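Local atomic coordinates of cytosolic IMP-GMP specific 5'-nucleotidase (Legionella pneumophila subsp. pneumophila, PDB entry 4OHF), a protein that probably hydrolyses the 5'-phosphate of IMP and GMP, acting as a magnesium-binding cytosolic nucleotidase of the HAD clan. Residues B[22-27]-B[217-222]; B[211-216]-B[258-263]; B[223-228]-B[232-237]. All coordinates share one frame; numbering follows the deposited sequence.

Contact 1: residues B[22-27]-B[217-222]. With MG (magnesium ion), chain J; PO4 (phosphate ion), chain H.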
loop_
_atom_site.group_PDB
_atom_site.type_symbol
_atom_site.label_atom_id
_atom_site.label_comp_id
_atom_site.label_asym_id
_atom_site.label_seq_id
_atom_site.Cartn_x
_atom_site.Cartn_y
_atom_site.Cartn_z
ATOM N N LEU B 22 -32.321 -6.058 7.816
ATOM C CA LEU B 22 -32.005 -6.174 9.232
ATOM C C LEU B 22 -31.013 -7.265 9.566
ATOM O O LEU B 22 -31.147 -8.401 9.123
ATOM C CB LEU B 22 -33.276 -6.428 10.055
ATOM C CG LEU B 22 -34.411 -5.404 9.976
ATOM C CD1 LEU B 22 -35.644 -5.935 10.726
ATOM C CD2 LEU B 22 -33.944 -4.079 10.555
ATOM N N ASP B 23 -30.021 -6.894 10.362
ATOM C CA ASP B 23 -29.013 -7.807 10.875
ATOM C C ASP B 23 -29.822 -8.589 11.916
ATOM O O ASP B 23 -30.667 -8.011 12.581
ATOM C CB ASP B 23 -27.912 -6.964 11.527
ATOM C CG ASP B 23 -26.990 -7.761 12.423
ATOM O OD1 ASP B 23 -27.450 -8.319 13.437
ATOM O OD2 ASP B 23 -25.785 -7.812 12.118
ATOM N N MET B 24 -29.597 -9.889 12.062
ATOM C CA MET B 24 -30.378 -10.653 13.041
ATOM C C MET B 24 -29.844 -10.660 14.477
ATOM O O MET B 24 -30.460 -10.082 15.374
ATOM C CB MET B 24 -30.572 -12.098 12.579
ATOM C CG MET B 24 -31.301 -12.941 13.596
ATOM S SD MET B 24 -31.581 -14.675 13.119
ATOM C CE MET B 24 -29.963 -15.376 13.350
ATOM N N ASP B 25 -28.714 -11.316 14.707
ATOM C CA ASP B 25 -28.162 -11.388 16.050
ATOM C C ASP B 25 -27.679 -10.042 16.579
ATOM O O ASP B 25 -26.705 -9.489 16.088
ATOM C CB ASP B 25 -27.035 -12.424 16.099
ATOM C CG ASP B 25 -27.535 -13.846 15.851
ATOM O OD1 ASP B 25 -28.356 -14.356 16.647
ATOM O OD2 ASP B 25 -27.113 -14.455 14.849
ATOM N N HIS B 26 -28.395 -9.524 17.574
ATOM C CA HIS B 26 -28.121 -8.247 18.248
ATOM C C HIS B 26 -28.802 -7.026 17.642
ATOM O O HIS B 26 -28.722 -5.937 18.210
ATOM C CB HIS B 26 -26.619 -7.982 18.390
ATOM C CG HIS B 26 -25.891 -9.047 19.146
ATOM N ND1 HIS B 26 -25.170 -10.046 18.525
ATOM C CD2 HIS B 26 -25.819 -9.306 20.475
ATOM C CE1 HIS B 26 -24.689 -10.875 19.434
ATOM N NE2 HIS B 26 -25.066 -10.448 20.626
ATOM N N THR B 27 -29.465 -7.180 16.496
ATOM C CA THR B 27 -30.178 -6.043 15.927
ATOM C C THR B 27 -31.661 -6.374 16.017
ATOM O O THR B 27 -32.360 -5.836 16.874
ATOM C CB THR B 27 -29.766 -5.753 14.461
ATOM O OG1 THR B 27 -28.388 -5.379 14.419
ATOM C CG2 THR B 27 -30.592 -4.606 13.887
ATOM N N LYS B 217 -33.862 -20.000 11.892
ATOM C CA LYS B 217 -35.249 -20.445 11.903
ATOM C C LYS B 217 -35.708 -20.660 13.334
ATOM O O LYS B 217 -36.834 -20.316 13.686
ATOM C CB LYS B 217 -35.400 -21.742 11.091
ATOM C CG LYS B 217 -36.829 -22.019 10.649
ATOM C CD LYS B 217 -36.927 -23.140 9.617
ATOM C CE LYS B 217 -36.619 -24.499 10.226
ATOM N NZ LYS B 217 -36.878 -25.609 9.263
ATOM N N LEU B 218 -34.817 -21.216 14.153
ATOM C CA LEU B 218 -35.098 -21.481 15.561
ATOM C C LEU B 218 -35.272 -20.171 16.334
ATOM O O LEU B 218 -36.311 -19.921 16.960
ATOM C CB LEU B 218 -33.941 -22.241 16.176
ATOM C CG LEU B 218 -34.232 -23.224 17.299
ATOM C CD1 LEU B 218 -32.915 -23.457 18.022
ATOM C CD2 LEU B 218 -35.295 -22.722 18.255
ATOM N N LEU B 219 -34.239 -19.336 16.278
ATOM C CA LEU B 219 -34.231 -18.069 16.986
ATOM C C LEU B 219 -35.343 -17.100 16.567
ATOM O O LEU B 219 -35.951 -16.440 17.411
ATOM C CB LEU B 219 -32.874 -17.399 16.808
ATOM C CG LEU B 219 -32.518 -16.392 17.901
ATOM C CD1 LEU B 219 -32.093 -17.138 19.156
ATOM C CD2 LEU B 219 -31.389 -15.500 17.420
ATOM N N LEU B 220 -35.607 -17.004 15.269
ATOM C CA LEU B 220 -36.648 -16.102 14.798
ATOM C C LEU B 220 -37.992 -16.545 15.330
ATOM O O LEU B 220 -38.803 -15.725 15.758
ATOM C CB LEU B 220 -36.677 -16.054 13.271
ATOM C CG LEU B 220 -35.550 -15.241 12.623
ATOM C CD1 LEU B 220 -35.603 -15.379 11.112
ATOM C CD2 LEU B 220 -35.685 -13.793 13.024
ATOM N N ASP B 221 -38.221 -17.850 15.301
ATOM C CA ASP B 221 -39.454 -18.440 15.804
ATOM C C ASP B 221 -39.567 -18.152 17.299
ATOM O O ASP B 221 -40.554 -17.589 17.745
ATOM C CB ASP B 221 -39.419 -19.947 15.566
ATOM C CG ASP B 221 -40.774 -20.608 15.740
ATOM O OD1 ASP B 221 -40.842 -21.839 15.573
ATOM O OD2 ASP B 221 -41.764 -19.911 16.032
ATOM N N TYR B 222 -38.544 -18.528 18.065
ATOM C CA TYR B 222 -38.538 -18.312 19.507
ATOM C C TYR B 222 -38.814 -16.862 19.921
ATOM O O TYR B 222 -39.574 -16.613 20.864
ATOM C CB TYR B 222 -37.192 -18.756 20.109
ATOM C CG TYR B 222 -37.049 -18.464 21.593
ATOM C CD1 TYR B 222 -37.575 -19.333 22.556
ATOM C CD2 TYR B 222 -36.431 -17.301 22.034
ATOM C CE1 TYR B 222 -37.486 -19.041 23.923
ATOM C CE2 TYR B 222 -36.335 -17.001 23.390
ATOM C CZ TYR B 222 -36.867 -17.873 24.334
ATOM O OH TYR B 222 -36.785 -17.563 25.681
HETATM MG MG MG J . -25.552 -8.603 14.516
HETATM P P PO4 H . -25.833 -11.594 12.504
HETATM O O1 PO4 H . -25.177 -12.857 12.938
HETATM O O2 PO4 H . -25.551 -10.518 13.477
HETATM O O3 PO4 H . -27.304 -11.805 12.416
HETATM O O4 PO4 H . -25.295 -11.192 11.180
HETATM O O HOH W 1 -23.587 -9.287 14.536
#
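Apolar packing joins Met24 to Leu219 and Leu220 on the flank of helix 213-224, and Asp25 adds a van der Waals contact with Leu219. The thioether of Met24 does most of the touching: its SD lies 4.0 Å from Leu220 CG, while its terminal CE meets Leu219 CD2 at 4.3 Å. The side chain runs straight out from the backbone, CG anti to N (chi1 177°), and turns only at its last torsion, so that the methyl swings across toward Leu219. Beside it, Asp25 brings OD1 against the Leu219 CD2 methyl. The polar end of this carboxylate is engaged elsewhere, OD1 with the hydroxyl of Tyr31 and OD2 with that of Ser211, so its rotation is fixed by two bonds and Leu219 adds an apolar neighbour.

The sequence Asp-Met-Asp-His-Thr, following strand 19-22, matches motif I (DxDxT) of the HAD superfamily, in which a turn at the C-terminal end of a central parallel strand presents the metal and phosphate ligands. Here the magnesium ion is chelated by both carboxylate oxygens of Asp23, with OD1 at 2.2 Å and OD2 at 2.5 Å. The backbone O of Asp25 binds it at 2.1 Å, and a water, Asp303 and a phosphate oxygen complete the six ligands.

The turn's hydrogen bonds to the phosphate come from its backbone. O3 of this ion, which probably came from the crystallisation liquor, accepts the N-H of Asp25, N to O3 2.7 Å (N-H...O 154°), and, weakly and with a marked bend, that of Met24, N to O3 3.0 Å (123°). Its O2 is the atom bound to the metal. Thr209, Asn210 and Lys247 hold the anion as well, and Thr27 OG1 bonds to the metal ligand Asp303.

Contact 2: residues B[211-216]-B[258-263]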
loop_
_atom_site.group_PDB
_atom_site.type_symbol
_atom_site.label_atom_id
_atom_site.label_comp_id
_atom_site.label_asym_id
_atom_site.label_seq_id
_atom_site.Cartn_x
_atom_site.Cartn_y
_atom_site.Cartn_z
ATOM N N SER B 211 -25.479 -15.867 10.548
ATOM C CA SER B 211 -25.807 -17.166 11.144
ATOM C C SER B 211 -26.424 -18.026 10.069
ATOM O O SER B 211 -26.984 -17.501 9.106
ATOM C CB SER B 211 -26.828 -17.010 12.274
ATOM O OG SER B 211 -26.303 -16.226 13.331
ATOM N N GLU B 212 -26.332 -19.343 10.224
ATOM C CA GLU B 212 -26.915 -20.231 9.233
ATOM C C GLU B 212 -28.422 -20.345 9.434
ATOM O O GLU B 212 -28.955 -19.993 10.494
ATOM C CB GLU B 212 -26.236 -21.600 9.264
ATOM C CG GLU B 212 -26.374 -22.382 10.538
ATOM C CD GLU B 212 -25.381 -23.529 10.595
ATOM O OE1 GLU B 212 -25.232 -24.259 9.583
ATOM O OE2 GLU B 212 -24.748 -23.698 11.658
ATOM N N TYR B 213 -29.109 -20.819 8.405
ATOM C CA TYR B 213 -30.560 -20.912 8.450
ATOM C C TYR B 213 -31.152 -21.776 9.555
ATOM O O TYR B 213 -32.132 -21.385 10.190
ATOM C CB TYR B 213 -31.088 -21.376 7.096
ATOM C CG TYR B 213 -32.602 -21.424 7.009
ATOM C CD1 TYR B 213 -33.377 -20.282 7.238
ATOM C CD2 TYR B 213 -33.257 -22.606 6.676
ATOM C CE1 TYR B 213 -34.749 -20.322 7.137
ATOM C CE2 TYR B 213 -34.637 -22.655 6.572
ATOM C CZ TYR B 213 -35.377 -21.520 6.805
ATOM O OH TYR B 213 -36.749 -21.604 6.762
ATOM N N SER B 214 -30.577 -22.950 9.783
ATOM C CA SER B 214 -31.103 -23.832 10.822
ATOM C C SER B 214 -31.200 -23.091 12.159
ATOM O O SER B 214 -32.167 -23.252 12.904
ATOM C CB SER B 214 -30.216 -25.075 10.967
ATOM O OG SER B 214 -28.897 -24.741 11.383
ATOM N N TYR B 215 -30.201 -22.260 12.439
ATOM C CA TYR B 215 -30.150 -21.485 13.676
ATOM C C TYR B 215 -31.092 -20.285 13.629
ATOM O O TYR B 215 -31.727 -19.958 14.628
ATOM C CB TYR B 215 -28.717 -21.011 13.930
ATOM C CG TYR B 215 -28.553 -20.134 15.146
ATOM C CD1 TYR B 215 -28.517 -20.675 16.427
ATOM C CD2 TYR B 215 -28.422 -18.756 15.010
ATOM C CE1 TYR B 215 -28.349 -19.861 17.543
ATOM C CE2 TYR B 215 -28.256 -17.936 16.118
ATOM C CZ TYR B 215 -28.220 -18.495 17.385
ATOM O OH TYR B 215 -28.063 -17.677 18.486
ATOM N N SER B 216 -31.184 -19.639 12.472
ATOM C CA SER B 216 -32.048 -18.476 12.321
ATOM C C SER B 216 -33.511 -18.830 12.404
ATOM O O SER B 216 -34.316 -18.050 12.904
ATOM C CB SER B 216 -31.804 -17.787 10.979
ATOM O OG SER B 216 -30.440 -17.459 10.840
ATOM N N LEU B 258 -27.143 -18.671 -2.934
ATOM C CA LEU B 258 -27.506 -20.077 -2.956
ATOM C C LEU B 258 -28.955 -20.103 -2.499
ATOM O O LEU B 258 -29.319 -19.457 -1.524
ATOM C CB LEU B 258 -26.617 -20.887 -2.006
ATOM C CG LEU B 258 -25.182 -21.122 -2.504
ATOM C CD1 LEU B 258 -24.354 -21.836 -1.454
ATOM C CD2 LEU B 258 -25.237 -21.956 -3.771
ATOM N N SER B 259 -29.798 -20.818 -3.222
ATOM C CA SER B 259 -31.201 -20.873 -2.849
ATOM C C SER B 259 -31.407 -21.949 -1.794
ATOM O O SER B 259 -30.953 -23.081 -1.963
ATOM C CB SER B 259 -32.051 -21.165 -4.078
ATOM O OG SER B 259 -33.420 -21.128 -3.742
ATOM N N VAL B 260 -32.079 -21.599 -0.703
ATOM C CA VAL B 260 -32.303 -22.560 0.363
ATOM C C VAL B 260 -33.722 -23.087 0.386
ATOM O O VAL B 260 -34.680 -22.311 0.353
ATOM C CB VAL B 260 -32.009 -21.954 1.759
ATOM C CG1 VAL B 260 -32.032 -23.048 2.815
ATOM C CG2 VAL B 260 -30.675 -21.253 1.757
ATOM N N ASN B 261 -33.845 -24.411 0.427
ATOM C CA ASN B 261 -35.142 -25.065 0.514
ATOM C C ASN B 261 -35.537 -24.840 1.975
ATOM O O ASN B 261 -34.894 -25.368 2.882
ATOM C CB ASN B 261 -34.985 -26.556 0.220
ATOM C CG ASN B 261 -36.304 -27.302 0.240
ATOM O OD1 ASN B 261 -36.965 -27.412 1.279
ATOM N ND2 ASN B 261 -36.693 -27.825 -0.913
ATOM N N PRO B 262 -36.593 -24.045 2.216
ATOM C CA PRO B 262 -37.080 -23.725 3.564
ATOM C C PRO B 262 -37.453 -24.910 4.449
ATOM O O PRO B 262 -37.426 -24.798 5.683
ATOM C CB PRO B 262 -38.254 -22.789 3.291
ATOM C CG PRO B 262 -38.756 -23.261 1.973
ATOM C CD PRO B 262 -37.496 -23.491 1.194
ATOM N N GLU B 263 -37.790 -26.040 3.828
ATOM C CA GLU B 263 -38.156 -27.235 4.581
ATOM C C GLU B 263 -36.930 -27.972 5.096
ATOM O O GLU B 263 -36.565 -27.850 6.270
ATOM C CB GLU B 263 -38.986 -28.206 3.725
ATOM C CG GLU B 263 -40.407 -27.740 3.396
ATOM C CD GLU B 263 -40.459 -26.750 2.242
ATOM O OE1 GLU B 263 -40.033 -27.126 1.123
ATOM O OE2 GLU B 263 -40.927 -25.603 2.455
#
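At the N-terminal end of helix 213-224, Tyr213 reaches over to Val260 and Pro262, where strand 257-260 of the central mixed sheet runs out into a turn. This strand belongs to the antiparallel part that extends the parallel HAD core. The phenol carries the contact from the helix side. With CG anti to the backbone N (chi1 -176°), the ring is thrown outward from the first turn of the helix toward the strand. Its CD2 approaches the CG1 methyl of Val260 at 4.1 Å, obliquely to the ring plane. Farther along, the ring presents an edge to the carbonyl of Pro262: the oxygen lies near the ring plane, 3.6 Å from Tyr213 CE2, and takes a weak hydrogen bond from Tyr213 OH at 3.4 Å. The same hydroxyl also rests 4.0 Å from Pro262 CB.

Each segment also has hydrogen bonds of its own. Glu212, at the N-cap position, offers its carbonyl O to two donors from Ser216, the backbone N of the helical turn and the hydroxyl OG. The latter, 3.0 Å from Glu212 O, arrives from above the carbonyl plane, 54° out of it. On the other side, Asn261 OD1 accepts from Glu263 N at 3.0 Å, with the donor tilted 20° from the amide carbonyl plane. This is an Asx turn spanning Pro262; Asn261 OD1 also accepts from Asn264 N.

Val260 is also packed by Val278 and Gln280 of strand 277-281 and by Met267 of strand 267-269, and Tyr213 itself touches Val278. Nearby, Leu258 meets Leu258 of a second subunit, placing this end of the sheet beside a subunit interface, while Tyr215 and Ser216 of helix 213-224 touch helix 24-28.

Contact 3: residues B[223-228]-B[232-237]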
loop_
_atom_site.group_PDB
_atom_site.type_symbol
_atom_site.label_atom_id
_atom_site.label_comp_id
_atom_site.label_asym_id
_atom_site.label_seq_id
_atom_site.Cartn_x
_atom_site.Cartn_y
_atom_site.Cartn_z
ATOM N N ALA B 223 -38.210 -15.908 19.218
ATOM C CA ALA B 223 -38.359 -14.500 19.580
ATOM C C ALA B 223 -39.460 -13.668 18.921
ATOM O O ALA B 223 -39.767 -12.577 19.398
ATOM C CB ALA B 223 -37.017 -13.793 19.410
ATOM N N LEU B 224 -40.062 -14.155 17.844
ATOM C CA LEU B 224 -41.106 -13.375 17.189
ATOM C C LEU B 224 -42.507 -13.987 17.266
ATOM O O LEU B 224 -43.492 -13.296 17.530
ATOM C CB LEU B 224 -40.738 -13.137 15.723
ATOM C CG LEU B 224 -39.382 -12.484 15.466
ATOM C CD1 LEU B 224 -39.148 -12.373 13.988
ATOM C CD2 LEU B 224 -39.333 -11.115 16.118
ATOM N N SER B 225 -42.595 -15.286 17.028
ATOM C CA SER B 225 -43.875 -15.978 17.040
ATOM C C SER B 225 -44.767 -15.627 18.222
ATOM O O SER B 225 -45.942 -15.303 18.044
ATOM C CB SER B 225 -43.648 -17.493 16.989
ATOM O OG SER B 225 -43.107 -17.884 15.734
ATOM N N PRO B 226 -44.224 -15.666 19.448
ATOM C CA PRO B 226 -45.032 -15.343 20.627
ATOM C C PRO B 226 -45.928 -14.105 20.505
ATOM O O PRO B 226 -46.870 -13.959 21.270
ATOM C CB PRO B 226 -43.981 -15.198 21.729
ATOM C CG PRO B 226 -42.960 -16.177 21.329
ATOM C CD PRO B 226 -42.829 -15.931 19.837
ATOM N N PHE B 227 -45.653 -13.229 19.544
ATOM C CA PHE B 227 -46.438 -12.000 19.387
ATOM C C PHE B 227 -47.187 -11.902 18.064
ATOM O O PHE B 227 -47.604 -10.815 17.654
ATOM C CB PHE B 227 -45.524 -10.781 19.520
ATOM C CG PHE B 227 -44.561 -10.875 20.653
ATOM C CD1 PHE B 227 -44.996 -10.750 21.964
ATOM C CD2 PHE B 227 -43.209 -11.111 20.408
ATOM C CE1 PHE B 227 -44.101 -10.855 23.020
ATOM C CE2 PHE B 227 -42.306 -11.218 21.457
ATOM C CZ PHE B 227 -42.755 -11.090 22.768
ATOM N N LEU B 228 -47.343 -13.030 17.389
ATOM C CA LEU B 228 -48.054 -13.062 16.117
ATOM C C LEU B 228 -49.479 -13.561 16.356
ATOM O O LEU B 228 -49.707 -14.403 17.222
ATOM C CB LEU B 228 -47.328 -13.990 15.139
ATOM C CG LEU B 228 -46.217 -13.478 14.207
ATOM C CD1 LEU B 228 -45.429 -12.346 14.834
ATOM C CD2 LEU B 228 -45.315 -14.651 13.855
ATOM N N GLU B 232 -50.814 -16.577 11.948
ATOM C CA GLU B 232 -49.711 -15.877 11.293
ATOM C C GLU B 232 -48.403 -16.662 11.419
ATOM O O GLU B 232 -48.278 -17.536 12.269
ATOM C CB GLU B 232 -49.545 -14.468 11.886
ATOM C CG GLU B 232 -50.506 -13.430 11.309
ATOM C CD GLU B 232 -50.351 -12.046 11.932
ATOM O OE1 GLU B 232 -50.952 -11.085 11.404
ATOM O OE2 GLU B 232 -49.642 -11.915 12.950
ATOM N N HIS B 233 -47.441 -16.351 10.555
ATOM C CA HIS B 233 -46.140 -17.010 10.557
ATOM C C HIS B 233 -45.069 -15.945 10.492
ATOM O O HIS B 233 -45.169 -15.032 9.682
ATOM C CB HIS B 233 -46.038 -17.923 9.348
ATOM C CG HIS B 233 -47.049 -19.019 9.352
ATOM N ND1 HIS B 233 -46.877 -20.187 10.066
ATOM C CD2 HIS B 233 -48.275 -19.099 8.787
ATOM C CE1 HIS B 233 -47.955 -20.938 9.940
ATOM N NE2 HIS B 233 -48.819 -20.301 9.170
ATOM N N TRP B 234 -44.036 -16.056 11.324
ATOM C CA TRP B 234 -42.998 -15.032 11.318
ATOM C C TRP B 234 -42.441 -14.776 9.938
ATOM O O TRP B 234 -42.022 -13.668 9.639
ATOM C CB TRP B 234 -41.854 -15.375 12.279
ATOM C CG TRP B 234 -41.080 -16.613 11.955
ATOM C CD1 TRP B 234 -41.238 -17.848 12.513
ATOM C CD2 TRP B 234 -39.994 -16.728 11.032
ATOM N NE1 TRP B 234 -40.314 -18.723 11.998
ATOM C CE2 TRP B 234 -39.537 -18.060 11.086
ATOM C CE3 TRP B 234 -39.361 -15.834 10.162
ATOM C CZ2 TRP B 234 -38.475 -18.520 10.303
ATOM C CZ3 TRP B 234 -38.307 -16.293 9.382
ATOM C CH2 TRP B 234 -37.875 -17.623 9.461
ATOM N N GLN B 235 -42.458 -15.795 9.092
ATOM C CA GLN B 235 -41.940 -15.672 7.741
ATOM C C GLN B 235 -42.664 -14.618 6.899
ATOM O O GLN B 235 -42.108 -14.112 5.923
ATOM C CB GLN B 235 -42.030 -17.015 7.019
ATOM C CG GLN B 235 -41.115 -18.100 7.535
ATOM C CD GLN B 235 -41.666 -18.832 8.733
ATOM O OE1 GLN B 235 -41.180 -19.892 9.076
ATOM N NE2 GLN B 235 -42.679 -18.265 9.381
ATOM N N GLY B 236 -43.911 -14.314 7.256
ATOM C CA GLY B 236 -44.680 -13.325 6.512
ATOM C C GLY B 236 -44.164 -11.912 6.747
ATOM O O GLY B 236 -44.447 -10.988 5.979
ATOM N N LEU B 237 -43.400 -11.751 7.822
ATOM C CA LEU B 237 -42.821 -10.470 8.168
ATOM C C LEU B 237 -41.653 -10.131 7.247
ATOM O O LEU B 237 -41.343 -8.959 7.027
ATOM C CB LEU B 237 -42.323 -10.505 9.611
ATOM C CG LEU B 237 -43.364 -10.597 10.725
ATOM C CD1 LEU B 237 -42.665 -10.790 12.057
ATOM C CD2 LEU B 237 -44.206 -9.331 10.738
#
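Leu228 and Trp234 form the close-packed part of the chain reversal between the end of helix 213-224 and the loop that follows. The CD2 methyl of Leu228 sits against the backbone at His233 and Trp234 and 3.9 Å from Trp234 CB, while its other methyl, CD1, lies 4.2 Å from Leu237 CD1. Leu224 closes the cluster from the helix end, its CD1 4.3 Å from the same Leu237 methyl and its CB as far from Trp234 CB. Trp234 takes the crowded position for its first torsion, CG between the backbone N and carbonyl carbon (chi1 63°), which leads the indole out of this cluster; Gln235 CD lies over the centre of one of its faces. At the indole edge, near the ring plane, Ser225 OG stands 3.7 Å from Trp234 CD1; the serine hydroxyl is hydrogen-bonded to Asp221 OD2.

Toward solvent, by contrast, the contact is carried by the exposed Glu232. Extended beyond CG, it crosses Leu228 with its aliphatic part, CB to CB 4.0 Å, and lays OE2 3.7 Å from Leu228 CA. That oxygen is spoken for by a salt bridge to Lys196 and a bond from Asp229 N.

Helix 189-200 packs against the leucine cluster, with Val192 at Leu224 and Leu228 and Ile199 at Leu237. The indole lies along helix 213-224 against Lys217, Leu220 and Asp221, and the loop then leads on to strand 240-243.

How the contacts relate
Helix 213-224 runs through all three contacts: its start belongs to contact 2, its middle to contact 1 and its end to contact 3. Contact 1 holds Asp23 and Asp25, two of the three protein ligands of the magnesium, and touches each of the others. Toward contact 2, Met24 CE packs 3.7 Å from Ser211 CB, and Asp25 OD1 lies 3.6 Å from Tyr215 CE2. Toward contact 3, Lys217 CG packs 3.9 Å from Trp234 CZ2, and Asp221 CA stands 3.8 Å from Trp234 CD1. Contacts 2 and 3 come no nearer than about 5 Å between nearest atoms, and Tyr213 and Leu224 each lie about 11 Å, side chain to side chain, from Asp25.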